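Local coordinates for protein HTH-type transcriptional regulator AldR (Mycobacterium tuberculosis, PDB 4PCQ) that regulates transcription of the L-alanine dehydrogenase gene by binding upstream of it, activating expression in the presence of L-alanine and repressing it in its absence, at residues E31-D36 / H66-R71; L92-M97 / R142-L147; Q122-Y127 / I136-A141. All blocks are in the same frame, centred on the assembly; numbering follows the deposited sequence.

Contact 1 (E31-D36 / H66-R71); sequences ELDEVD and HGRVRR
The Arg68 guanidinium carries Val35 over one face, with CG1 3.7 Å from NH1, and meets the carboxylates of Asp33 and Asp36 at its edge. Asp33 and Arg68 approach tip to tip in a salt bridge, the two planes 34° apart. NH1 donates to Asp33 OD1 at 2.8 Å in a nearly straight bond on the syn side, while the separation modelled between NH2 and OD2 is doubtfully short. Asp36 comes across the arginine at about a right angle, and its OD1 takes a weak, bent bond from the same NH1. The other oxygen, OD2, lies at the edge of the second guanidinium and accepts from Arg71 NH2 at 3.2 Å, again on the syn side.

Asp33 is also the N-cap of helix 34-45. Its CG sits between the backbone N and the carbonyl carbon (chi1 59°), and OD1 accepts from Asp36 N at 2.8 Å; the weak return bond from Asp33 N to Asp36 OD2 completes a capping box. Helix 62-75, which contributes both arginines, overlaps the predicted helix-turn-helix motif of the winged DNA-binding domain. The two acids thus cap one helix and bind another through a four-residue salt-bridge network, and the paired arginines would be expected to stabilise their ionised forms.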
ATOM      1  N   GLU B  31     -12.854  18.375   9.627  1.00 76.62           N
ATOM      2  CA  GLU B  31     -14.089  18.504   8.863  1.00 72.95           C
ATOM      3  C   GLU B  31     -14.660  17.121   8.609  1.00 66.74           C
ATOM      4  O   GLU B  31     -15.073  16.793   7.499  1.00 65.97           O
ATOM      5  CB  GLU B  31     -13.868  19.263   7.554  1.00 76.52           C
ATOM      6  CG  GLU B  31     -12.469  19.165   6.990  1.00 79.18           C
ATOM      7  CD  GLU B  31     -12.105  20.388   6.175  1.00 85.16           C
ATOM      8  OE1 GLU B  31     -11.574  21.354   6.761  1.00 89.83           O
ATOM      9  OE2 GLU B  31     -12.359  20.390   4.953  1.00 85.88           O
ATOM     10  N   LEU B  32     -14.659  16.315   9.663  1.00 52.75           N
ATOM     11  CA  LEU B  32     -15.153  14.949   9.624  1.00 51.09           C
ATOM     12  C   LEU B  32     -15.883  14.687  10.935  1.00 52.30           C
ATOM     13  O   LEU B  32     -15.282  14.791  12.003  1.00 55.63           O
ATOM     14  CB  LEU B  32     -13.988  13.964   9.482  1.00 50.43           C
ATOM     15  CG  LEU B  32     -13.355  13.643   8.124  1.00 48.82           C
ATOM     16  CD1 LEU B  32     -12.519  14.790   7.586  1.00 49.79           C
ATOM     17  CD2 LEU B  32     -12.501  12.413   8.266  1.00 48.30           C
ATOM     18  N   ASP B  33     -17.165  14.341  10.869  1.00 51.48           N
ATOM     19  CA  ASP B  33     -17.904  14.020  12.089  1.00 52.72           C
ATOM     20  C   ASP B  33     -17.750  12.557  12.486  1.00 52.03           C
ATOM     21  O   ASP B  33     -17.034  11.805  11.828  1.00 53.22           O
ATOM     22  CB  ASP B  33     -19.383  14.427  11.989  1.00 52.66           C
ATOM     23  CG  ASP B  33     -20.120  13.748  10.847  1.00 50.28           C
ATOM     24  OD1 ASP B  33     -19.753  12.626  10.447  1.00 48.76           O
ATOM     25  OD2 ASP B  33     -21.089  14.353  10.348  1.00 50.09           O
ATOM     26  N   GLU B  34     -18.433  12.160  13.554  1.00 53.21           N
ATOM     27  CA  GLU B  34     -18.345  10.794  14.058  1.00 53.21           C
ATOM     28  C   GLU B  34     -18.838   9.805  13.010  1.00 50.88           C
ATOM     29  O   GLU B  34     -18.331   8.690  12.915  1.00 50.34           O
ATOM     30  CB  GLU B  34     -19.143  10.650  15.347  1.00 55.28           C
ATOM     31  N   VAL B  35     -19.827  10.220  12.225  1.00 62.96           N
ATOM     32  CA  VAL B  35     -20.356   9.381  11.157  1.00 47.63           C
ATOM     33  C   VAL B  35     -19.292   9.159  10.080  1.00 46.13           C
ATOM     34  O   VAL B  35     -19.063   8.026   9.643  1.00 45.12           O
ATOM     35  CB  VAL B  35     -21.636   9.987  10.540  1.00 46.97           C
ATOM     36  CG1 VAL B  35     -21.993   9.290   9.238  1.00 44.88           C
ATOM     37  CG2 VAL B  35     -22.790   9.909  11.532  1.00 48.39           C
ATOM     38  N   ASP B  36     -18.618  10.238   9.685  1.00 49.05           N
ATOM     39  CA  ASP B  36     -17.541  10.150   8.708  1.00 47.85           C
ATOM     40  C   ASP B  36     -16.428   9.255   9.233  1.00 48.11           C
ATOM     41  O   ASP B  36     -15.860   8.448   8.492  1.00 48.97           O
ATOM     42  CB  ASP B  36     -16.951  11.535   8.424  1.00 49.10           C
ATOM     43  CG  ASP B  36     -17.823  12.378   7.517  1.00 52.54           C
ATOM     44  OD1 ASP B  36     -18.627  11.808   6.750  1.00 54.94           O
ATOM     45  OD2 ASP B  36     -17.692  13.621   7.569  1.00 53.34           O
ATOM     46  N   HIS B  66     -24.427   7.005   1.239  1.00 28.41           N
ATOM     47  CA  HIS B  66     -23.864   7.158  -0.095  1.00 29.03           C
ATOM     48  C   HIS B  66     -23.403   8.589  -0.320  1.00 35.39           C
ATOM     49  O   HIS B  66     -22.331   8.822  -0.887  1.00 36.57           O
ATOM     50  CB  HIS B  66     -24.889   6.769  -1.158  1.00 29.78           C
ATOM     51  CG  HIS B  66     -24.421   7.003  -2.563  1.00 30.80           C
ATOM     52  ND1 HIS B  66     -23.740   6.055  -3.287  1.00 31.55           N
ATOM     53  CD2 HIS B  66     -24.541   8.086  -3.370  1.00 35.90           C
ATOM     54  CE1 HIS B  66     -23.459   6.538  -4.489  1.00 41.32           C
ATOM     55  NE2 HIS B  66     -23.932   7.766  -4.562  1.00 40.21           N
ATOM     56  N   GLY B  67     -24.209   9.546   0.133  1.00 28.91           N
ATOM     57  CA  GLY B  67     -23.838  10.945   0.022  1.00 29.17           C
ATOM     58  C   GLY B  67     -22.559  11.234   0.788  1.00 28.90           C
ATOM     59  O   GLY B  67     -21.709  12.002   0.338  1.00 29.40           O
ATOM     60  N   ARG B  68     -22.429  10.600   1.949  1.00 28.34           N
ATOM     61  CA  ARG B  68     -21.265  10.775   2.804  1.00 28.31           C
ATOM     62  C   ARG B  68     -19.990  10.159   2.213  1.00 33.68           C
ATOM     63  O   ARG B  68     -18.914  10.752   2.288  1.00 34.56           O
ATOM     64  CB  ARG B  68     -21.541  10.196   4.189  1.00 27.99           C
ATOM     65  CG  ARG B  68     -22.434  11.063   5.064  1.00 27.98           C
ATOM     66  CD  ARG B  68     -21.851  12.451   5.254  1.00 30.10           C
ATOM     67  NE  ARG B  68     -22.465  13.160   6.373  1.00 28.71           N
ATOM     68  CZ  ARG B  68     -21.971  13.175   7.607  1.00 30.39           C
ATOM     69  NH1 ARG B  68     -20.855  12.515   7.887  1.00 31.70           N
ATOM     70  NH2 ARG B  68     -22.595  13.848   8.565  1.00 33.02           N
ATOM     71  N   VAL B  69     -20.107   8.960   1.649  1.00 28.69           N
ATOM     72  CA  VAL B  69     -18.976   8.303   1.002  1.00 29.26           C
ATOM     73  C   VAL B  69     -18.523   9.089  -0.227  1.00 30.51           C
ATOM     74  O   VAL B  69     -17.321   9.283  -0.455  1.00 32.60           O
ATOM     75  CB  VAL B  69     -19.327   6.863   0.579  1.00 29.44           C
ATOM     76  CG1 VAL B  69     -18.180   6.242  -0.196  1.00 30.31           C
ATOM     77  CG2 VAL B  69     -19.689   6.021   1.790  1.00 29.04           C
ATOM     78  N   ARG B  70     -19.498   9.552  -1.005  1.00 38.58           N
ATOM     79  CA  ARG B  70     -19.228  10.394  -2.165  1.00 39.60           C
ATOM     80  C   ARG B  70     -18.525  11.670  -1.737  1.00 31.28           C
ATOM     81  O   ARG B  70     -17.599  12.148  -2.398  1.00 32.22           O
ATOM     82  CB  ARG B  70     -20.531  10.757  -2.872  1.00 41.66           C
ATOM     83  CG  ARG B  70     -21.067   9.693  -3.793  1.00 46.30           C
ATOM     84  CD  ARG B  70     -20.098   9.445  -4.927  1.00 51.17           C
ATOM     85  NE  ARG B  70     -19.238   8.295  -4.669  1.00 51.08           N
ATOM     86  CZ  ARG B  70     -18.159   8.000  -5.385  1.00 50.03           C
ATOM     87  NH1 ARG B  70     -17.793   8.786  -6.388  1.00 49.26           N
ATOM     88  NH2 ARG B  70     -17.435   6.934  -5.082  1.00 51.23           N
ATOM     89  N   ARG B  71     -18.976  12.197  -0.606  1.00 30.56           N
ATOM     90  CA  ARG B  71     -18.406  13.380   0.003  1.00 30.82           C
ATOM     91  C   ARG B  71     -16.924  13.110   0.299  1.00 38.81           C
ATOM     92  O   ARG B  71     -16.043  13.912  -0.050  1.00 32.05           O
ATOM     93  CB  ARG B  71     -19.178  13.682   1.297  1.00 30.13           C
ATOM     94  CG  ARG B  71     -19.428  15.161   1.577  1.00 30.66           C
ATOM     95  CD  ARG B  71     -18.107  15.887   1.780  1.00 34.39           C
ATOM     96  NE  ARG B  71     -17.837  16.293   3.168  1.00 37.55           N
ATOM     97  CZ  ARG B  71     -17.946  15.515   4.250  1.00 36.98           C
ATOM     98  NH1 ARG B  71     -18.325  14.244   4.159  1.00 34.56           N
ATOM     99  NH2 ARG B  71     -17.659  16.012   5.447  1.00 31.34           N
TER

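Contact 2 (L92-M97 / R142-L147); sequences LPLQAM and RDTEDL
Apolar packing joins Leu94 and Ala96 of strand 94-101 to Leu147 on the first turn of helix 144-156. Ala96 CB lies 3.9 Å from Leu147 CD1 and equally near CD2, touching both branches of the leucine fork. Leu94 has CG anti to the backbone N (chi1 -171°), and its CD2 makes the contacts: it lies 4.2 Å from Leu147 CD2, 4.1 Å from Thr144 CG2 and 3.5 Å from the carbonyl oxygen of Asp143.

Side chains also rest on backbone in the turn ahead of the helix. Leu92 CD2 approaches Arg142 N to 3.4 Å, and Pro93 presents CG and CD to Arg142 O, CG at 3.3 Å. These contacts set the start of a helix against one face of the antiparallel sheet of the Lrp/AsnC ligand-binding domain, an alpha+beta, ferredoxin-like βαββαβ fold; Ala96 and Leu147 both touch Val139 of the adjacent strand 135-141.

No hydrogen bond crosses between the segments; the helix start is held by its own. N-cap Asp143 OD1 accepts from Asp146 N at 2.7 Å. Asp146 OD2 uses its anti lone pair for Arg142 N at 3.3 Å; OD1 takes a weak bond from Gln122 NE2. The Arg142 guanidinium makes two long ionic pairings: Asp143 OD2 in plane at its edge, Asp146 OD1 over a face, through charge alone.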
ATOM      1  N   LEU B  92       4.399 -11.452 -12.014  1.00 53.78           N
ATOM      2  CA  LEU B  92       5.502 -10.588 -11.635  1.00 50.49           C
ATOM      3  C   LEU B  92       6.141 -11.077 -10.339  1.00 49.35           C
ATOM      4  O   LEU B  92       6.006 -10.436  -9.297  1.00 44.61           O
ATOM      5  CB  LEU B  92       4.969  -9.168 -11.448  1.00 45.57           C
ATOM      6  CG  LEU B  92       4.292  -8.540 -12.670  1.00 46.78           C
ATOM      7  CD1 LEU B  92       3.697  -7.185 -12.325  1.00 49.55           C
ATOM      8  CD2 LEU B  92       5.264  -8.415 -13.832  1.00 50.17           C
ATOM      9  N   PRO B  93       6.843 -12.219 -10.399  1.00 54.40           N
ATOM     10  CA  PRO B  93       7.331 -12.875  -9.181  1.00 53.78           C
ATOM     11  C   PRO B  93       8.512 -12.154  -8.544  1.00 52.13           C
ATOM     12  O   PRO B  93       8.884 -12.467  -7.412  1.00 55.26           O
ATOM     13  CB  PRO B  93       7.777 -14.247  -9.685  1.00 51.82           C
ATOM     14  CG  PRO B  93       8.154 -14.018 -11.108  1.00 52.40           C
ATOM     15  CD  PRO B  93       7.241 -12.942 -11.620  1.00 55.92           C
ATOM     16  N   LEU B  94       9.100 -11.207  -9.266  1.00 43.49           N
ATOM     17  CA  LEU B  94      10.289 -10.528  -8.776  1.00 40.85           C
ATOM     18  C   LEU B  94       9.954  -9.095  -8.374  1.00 38.12           C
ATOM     19  O   LEU B  94       9.503  -8.312  -9.194  1.00 37.79           O
ATOM     20  CB  LEU B  94      11.363 -10.547  -9.862  1.00 41.09           C
ATOM     21  CG  LEU B  94      12.767 -10.071  -9.508  1.00 39.00           C
ATOM     22  CD1 LEU B  94      13.574 -11.233  -8.964  1.00 40.32           C
ATOM     23  CD2 LEU B  94      13.442  -9.486 -10.734  1.00 38.71           C
ATOM     24  N   GLN B  95      10.189  -8.742  -7.117  1.00 41.86           N
ATOM     25  CA  GLN B  95       9.847  -7.403  -6.631  1.00 39.63           C
ATOM     26  C   GLN B  95      11.081  -6.614  -6.229  1.00 37.51           C
ATOM     27  O   GLN B  95      12.076  -7.187  -5.796  1.00 37.60           O
ATOM     28  CB  GLN B  95       8.875  -7.466  -5.453  1.00 39.79           C
ATOM     29  CG  GLN B  95       7.430  -7.694  -5.839  1.00 41.37           C
ATOM     30  CD  GLN B  95       6.519  -7.766  -4.629  1.00 41.67           C
ATOM     31  OE1 GLN B  95       5.798  -6.815  -4.320  1.00 44.22           O
ATOM     32  NE2 GLN B  95       6.544  -8.901  -3.939  1.00 43.38           N
ATOM     33  N   ALA B  96      11.017  -5.297  -6.397  1.00 32.42           N
ATOM     34  CA  ALA B  96      12.156  -4.448  -6.076  1.00 30.67           C
ATOM     35  C   ALA B  96      11.784  -3.093  -5.475  1.00 29.28           C
ATOM     36  O   ALA B  96      10.661  -2.616  -5.600  1.00 29.97           O
ATOM     37  CB  ALA B  96      13.022  -4.249  -7.307  1.00 30.70           C
ATOM     38  N   MET B  97      12.765  -2.490  -4.824  1.00 26.08           N
ATOM     39  CA  MET B  97      12.668  -1.171  -4.243  1.00 24.95           C
ATOM     40  C   MET B  97      13.759  -0.344  -4.913  1.00 24.65           C
ATOM     41  O   MET B  97      14.942  -0.603  -4.697  1.00 23.97           O
ATOM     42  CB  MET B  97      12.986  -1.280  -2.759  1.00 24.70           C
ATOM     43  CG  MET B  97      11.837  -1.256  -1.769  1.00 33.43           C
ATOM     44  SD  MET B  97      10.690   0.120  -1.899  1.00 50.98           S
ATOM     45  CE  MET B  97       9.786  -0.131  -0.364  1.00 25.42           C
ATOM     46  N   ARG B 142       8.510  -9.389 -13.950  1.00 51.55           N
ATOM     47  CA  ARG B 142       8.494 -10.824 -14.219  1.00 58.55           C
ATOM     48  C   ARG B 142       9.874 -11.460 -14.043  1.00 59.86           C
ATOM     49  O   ARG B 142      10.005 -12.521 -13.432  1.00 59.89           O
ATOM     50  CB  ARG B 142       7.948 -11.105 -15.620  1.00 63.29           C
ATOM     51  CG  ARG B 142       8.469 -10.171 -16.696  1.00 67.15           C
ATOM     52  CD  ARG B 142       8.288 -10.760 -18.088  1.00 72.11           C
ATOM     53  NE  ARG B 142       8.940  -9.947 -19.112  1.00 73.56           N
ATOM     54  CZ  ARG B 142       8.335  -8.982 -19.798  1.00 74.71           C
ATOM     55  NH1 ARG B 142       7.057  -8.709 -19.572  1.00 75.72           N
ATOM     56  NH2 ARG B 142       9.005  -8.289 -20.710  1.00 74.01           N
ATOM     57  N   ASP B 143      10.900 -10.810 -14.585  1.00 62.53           N
ATOM     58  CA  ASP B 143      12.263 -11.309 -14.469  1.00 55.38           C
ATOM     59  C   ASP B 143      13.247 -10.164 -14.256  1.00 52.20           C
ATOM     60  O   ASP B 143      12.842  -9.005 -14.177  1.00 50.21           O
ATOM     61  CB  ASP B 143      12.638 -12.138 -15.703  1.00 59.20           C
ATOM     62  CG  ASP B 143      12.311 -11.432 -17.012  1.00 61.41           C
ATOM     63  OD1 ASP B 143      12.442 -10.192 -17.077  1.00 59.12           O
ATOM     64  OD2 ASP B 143      11.917 -12.120 -17.980  1.00 65.10           O
ATOM     65  N   THR B 144      14.534 -10.485 -14.172  1.00 40.91           N
ATOM     66  CA  THR B 144      15.551  -9.464 -13.937  1.00 38.39           C
ATOM     67  C   THR B 144      15.707  -8.554 -15.142  1.00 38.81           C
ATOM     68  O   THR B 144      16.054  -7.384 -15.007  1.00 36.77           O
ATOM     69  CB  THR B 144      16.917 -10.074 -13.594  1.00 38.69           C
ATOM     70  OG1 THR B 144      17.487 -10.672 -14.765  1.00 41.43           O
ATOM     71  CG2 THR B 144      16.767 -11.117 -12.513  1.00 39.19           C
ATOM     72  N   GLU B 145      15.456  -9.102 -16.323  1.00 41.89           N
ATOM     73  CA  GLU B 145      15.562  -8.326 -17.548  1.00 43.03           C
ATOM     74  C   GLU B 145      14.449  -7.285 -17.603  1.00 42.14           C
ATOM     75  O   GLU B 145      14.652  -6.173 -18.084  1.00 41.61           O
ATOM     76  CB  GLU B 145      15.503  -9.240 -18.765  1.00 47.13           C
ATOM     77  N   ASP B 146      13.276  -7.652 -17.099  1.00 42.25           N
ATOM     78  CA  ASP B 146      12.137  -6.751 -17.077  1.00 41.66           C
ATOM     79  C   ASP B 146      12.441  -5.584 -16.147  1.00 38.02           C
ATOM     80  O   ASP B 146      12.199  -4.424 -16.484  1.00 37.76           O
ATOM     81  CB  ASP B 146      10.884  -7.497 -16.608  1.00 42.65           C
ATOM     82  CG  ASP B 146       9.606  -6.727 -16.873  1.00 43.22           C
ATOM     83  OD1 ASP B 146       9.594  -5.892 -17.801  1.00 44.28           O
ATOM     84  OD2 ASP B 146       8.615  -6.956 -16.147  1.00 42.84           O
ATOM     85  N   LEU B 147      13.000  -5.904 -14.985  1.00 35.87           N
ATOM     86  CA  LEU B 147      13.371  -4.902 -13.996  1.00 32.84           C
ATOM     87  C   LEU B 147      14.415  -3.955 -14.580  1.00 32.57           C
ATOM     88  O   LEU B 147      14.285  -2.726 -14.497  1.00 31.47           O
ATOM     89  CB  LEU B 147      13.916  -5.594 -12.741  1.00 31.48           C
ATOM     90  CG  LEU B 147      14.437  -4.730 -11.593  1.00 28.89           C
ATOM     91  CD1 LEU B 147      13.354  -3.777 -11.126  1.00 27.56           C
ATOM     92  CD2 LEU B 147      14.916  -5.604 -10.447  1.00 28.46           C
TER

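Contact 3 (Q122-Y127 / I136-A141)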
ATOM      1  N   GLN B 122       4.832  -1.304 -14.014  1.00 38.55           N
ATOM      2  CA  GLN B 122       5.543  -1.995 -12.943  1.00 37.78           C
ATOM      3  C   GLN B 122       5.395  -1.353 -11.561  1.00 35.59           C
ATOM      4  O   GLN B 122       5.386  -2.056 -10.550  1.00 35.53           O
ATOM      5  CB  GLN B 122       7.027  -2.146 -13.288  1.00 37.81           C
ATOM      6  CG  GLN B 122       7.310  -3.096 -14.436  1.00 40.39           C
ATOM      7  CD  GLN B 122       7.628  -2.367 -15.723  1.00 41.03           C
ATOM      8  OE1 GLN B 122       7.088  -1.292 -15.989  1.00 40.32           O
ATOM      9  NE2 GLN B 122       8.521  -2.943 -16.527  1.00 42.65           N
ATOM     10  N   VAL B 123       5.277  -0.030 -11.514  1.00 34.17           N
ATOM     11  CA  VAL B 123       5.240   0.672 -10.231  1.00 32.40           C
ATOM     12  C   VAL B 123       3.998   0.328  -9.412  1.00 32.47           C
ATOM     13  O   VAL B 123       2.875   0.322  -9.917  1.00 33.30           O
ATOM     14  CB  VAL B 123       5.346   2.212 -10.395  1.00 31.38           C
ATOM     15  CG1 VAL B 123       6.616   2.578 -11.136  1.00 31.49           C
ATOM     16  CG2 VAL B 123       4.154   2.766 -11.119  1.00 32.07           C
ATOM     17  N   MET B 124       4.227  -0.036  -8.157  1.00 41.70           N
ATOM     18  CA  MET B 124       3.136  -0.261  -7.219  1.00 41.78           C
ATOM     19  C   MET B 124       3.060   0.875  -6.214  1.00 40.31           C
ATOM     20  O   MET B 124       1.980   1.398  -5.947  1.00 40.63           O
ATOM     21  CB  MET B 124       3.271  -1.608  -6.511  1.00 42.95           C
ATOM     22  CG  MET B 124       3.948  -2.662  -7.348  1.00 44.48           C
ATOM     23  SD  MET B 124       2.722  -3.813  -7.982  1.00 63.52           S
ATOM     24  CE  MET B 124       2.328  -3.011  -9.545  1.00 47.06           C
ATOM     25  N   ASP B 125       4.200   1.270  -5.661  1.00 29.77           N
ATOM     26  CA  ASP B 125       4.182   2.354  -4.689  1.00 28.85           C
ATOM     27  C   ASP B 125       5.221   3.431  -4.986  1.00 28.21           C
ATOM     28  O   ASP B 125       6.287   3.152  -5.532  1.00 28.32           O
ATOM     29  CB  ASP B 125       4.391   1.799  -3.283  1.00 29.12           C
ATOM     30  CG  ASP B 125       3.185   1.043  -2.769  1.00 29.90           C
ATOM     31  OD1 ASP B 125       2.055   1.571  -2.861  1.00 29.71           O
ATOM     32  OD2 ASP B 125       3.370  -0.086  -2.271  1.00 30.94           O
ATOM     33  N   VAL B 126       4.909   4.668  -4.613  1.00 27.81           N
ATOM     34  CA  VAL B 126       5.874   5.757  -4.699  1.00 27.64           C
ATOM     35  C   VAL B 126       5.991   6.478  -3.365  1.00 27.68           C
ATOM     36  O   VAL B 126       4.998   6.957  -2.826  1.00 27.78           O
ATOM     37  CB  VAL B 126       5.478   6.777  -5.777  1.00 27.85           C
ATOM     38  CG1 VAL B 126       6.454   7.939  -5.789  1.00 28.09           C
ATOM     39  CG2 VAL B 126       5.407   6.113  -7.138  1.00 28.23           C
ATOM     40  N   TYR B 127       7.207   6.555  -2.837  1.00 27.86           N
ATOM     41  CA  TYR B 127       7.435   7.243  -1.575  1.00 28.38           C
ATOM     42  C   TYR B 127       8.348   8.436  -1.801  1.00 28.88           C
ATOM     43  O   TYR B 127       9.445   8.272  -2.326  1.00 28.89           O
ATOM     44  CB  TYR B 127       8.107   6.307  -0.579  1.00 28.80           C
ATOM     45  CG  TYR B 127       7.278   5.114  -0.187  1.00 28.84           C
ATOM     46  CD1 TYR B 127       7.325   3.940  -0.932  1.00 28.70           C
ATOM     47  CD2 TYR B 127       6.444   5.158   0.920  1.00 29.36           C
ATOM     48  CE1 TYR B 127       6.568   2.843  -0.579  1.00 29.20           C
ATOM     49  CE2 TYR B 127       5.684   4.072   1.282  1.00 29.71           C
ATOM     50  CZ  TYR B 127       5.747   2.915   0.530  1.00 29.68           C
ATOM     51  OH  TYR B 127       4.983   1.828   0.894  1.00 30.46           O
ATOM     52  N   ILE B 136      11.618   6.675  -3.453  1.00 23.05           N
ATOM     53  CA  ILE B 136      11.791   5.238  -3.675  1.00 19.84           C
ATOM     54  C   ILE B 136      10.542   4.647  -4.311  1.00 24.83           C
ATOM     55  O   ILE B 136       9.415   5.024  -3.984  1.00 26.34           O
ATOM     56  CB  ILE B 136      12.132   4.447  -2.393  1.00 21.85           C
ATOM     57  CG1 ILE B 136      11.035   4.571  -1.344  1.00 23.70           C
ATOM     58  CG2 ILE B 136      13.443   4.901  -1.820  1.00 22.99           C
ATOM     59  CD1 ILE B 136      11.350   3.822  -0.063  1.00 22.12           C
ATOM     60  N   LEU B 137      10.768   3.724  -5.239  1.00 19.80           N
ATOM     61  CA  LEU B 137       9.717   3.143  -6.045  1.00 20.23           C
ATOM     62  C   LEU B 137       9.586   1.668  -5.703  1.00 21.80           C
ATOM     63  O   LEU B 137      10.534   0.911  -5.874  1.00 23.40           O
ATOM     64  CB  LEU B 137      10.107   3.270  -7.516  1.00 21.40           C
ATOM     65  CG  LEU B 137      10.144   4.675  -8.126  1.00 22.28           C
ATOM     66  CD1 LEU B 137       9.993   4.617  -9.634  1.00 23.96           C
ATOM     67  CD2 LEU B 137       9.110   5.600  -7.507  1.00 37.07           C
ATOM     68  N   HIS B 138       8.417   1.250  -5.232  1.00 20.00           N
ATOM     69  CA  HIS B 138       8.151  -0.170  -5.040  1.00 20.42           C
ATOM     70  C   HIS B 138       7.571  -0.706  -6.335  1.00 21.88           C
ATOM     71  O   HIS B 138       6.477  -0.308  -6.746  1.00 22.54           O
ATOM     72  CB  HIS B 138       7.170  -0.386  -3.888  1.00 20.09           C
ATOM     73  CG  HIS B 138       6.675  -1.795  -3.765  1.00 21.74           C
ATOM     74  ND1 HIS B 138       5.538  -2.126  -3.055  1.00 24.24           N
ATOM     75  CD2 HIS B 138       7.161  -2.961  -4.252  1.00 22.29           C
ATOM     76  CE1 HIS B 138       5.348  -3.429  -3.112  1.00 26.71           C
ATOM     77  NE2 HIS B 138       6.320  -3.962  -3.833  1.00 23.19           N
ATOM     78  N   VAL B 139       8.314  -1.605  -6.975  1.00 22.72           N
ATOM     79  CA  VAL B 139       7.947  -2.118  -8.292  1.00 25.38           C
ATOM     80  C   VAL B 139       7.892  -3.644  -8.354  1.00 26.05           C
ATOM     81  O   VAL B 139       8.522  -4.338  -7.553  1.00 25.59           O
ATOM     82  CB  VAL B 139       8.927  -1.635  -9.386  1.00 25.12           C
ATOM     83  CG1 VAL B 139       8.959  -0.117  -9.455  1.00 24.36           C
ATOM     84  CG2 VAL B 139      10.318  -2.197  -9.138  1.00 24.67           C
ATOM     85  N   ALA B 140       7.140  -4.153  -9.325  1.00 36.43           N
ATOM     86  CA  ALA B 140       7.083  -5.588  -9.588  1.00 36.44           C
ATOM     87  C   ALA B 140       7.395  -5.885 -11.053  1.00 32.68           C
ATOM     88  O   ALA B 140       6.943  -5.176 -11.951  1.00 33.62           O
ATOM     89  CB  ALA B 140       5.719  -6.139  -9.222  1.00 31.67           C
ATOM     90  N   ALA B 141       8.171  -6.940 -11.277  1.00 33.93           N
ATOM     91  CA  ALA B 141       8.575  -7.365 -12.611  1.00 36.46           C
ATOM     92  C   ALA B 141       8.613  -8.895 -12.719  1.00 39.15           C
ATOM     93  O   ALA B 141       8.732  -9.605 -11.710  1.00 38.66           O
ATOM     94  CB  ALA B 141       9.928  -6.775 -12.959  1.00 35.19           C
TER
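Strands 123-129 and 135-141 form a beta hairpin in the ligand-binding domain, and a classic beta bulge interrupts their antiparallel pairing. Met124 and Asp125 both face His138, whose carbonyl oxygen accepts from Met124 N at 2.7 Å and from Asp125 N at 3.0 Å. The Met124 bond runs nearly along the carbonyl axis, whereas Asp125 N comes in the carbonyl plane, on a lone pair. From the bulge onward, Asp125 with His138 and Tyr127 with Ile136 are hydrogen-bonded pairs, and Val126 with Leu137 a non-hydrogen-bonded one.

Asp125 and His138 lie side by side, pointing the same way. His138 ND1 donates to the anti side of Asp125 OD2 at 3.1 Å, fixing the imidazole from one edge, while NE2 is held by Gln95; Met124 CB stands over one face of the ring. On the opposite side of the sheet, Val123 CG1 meets Val139 CG1 at 3.9 Å and Val126 CG2 meets Leu137 CD2 at 3.8 Å. At the far end, Ile136 CG1 lies 3.5 Å from Tyr127 CB.

The valine and leucine face is covered by Phe150 of helix 144-156 and by Ile114 and Ile117 of helix 110-117. Strand 94-101 flanks 135-141, and residues 125-127 continue the sheet into the second subunit, where Tyr127 hydrogen-bonds its counterpart and stacks edge-to-face on His138 of that subunit.

How the contacts relate
From the N terminus, contact 1 closes first: its loop, largely helical, brings helix 62-75 back to the start of helix 34-45 within the DNA-binding domain. It is complete before contact 2 opens at residue 92, and the two lie in series, their centres about 40 Å apart across the centre of the chain. Contact 2 spans a longer loop in the effector-binding domain, and within that loop lies contact 3, the short hairpin of 122-127 and 136-141. These two touch: strand 94-101 pairs with 135-141, Leu94 with Ala141 and Ala96 with Val139, and helix 144-156 follows directly. Together they join three sheet strands and a helix.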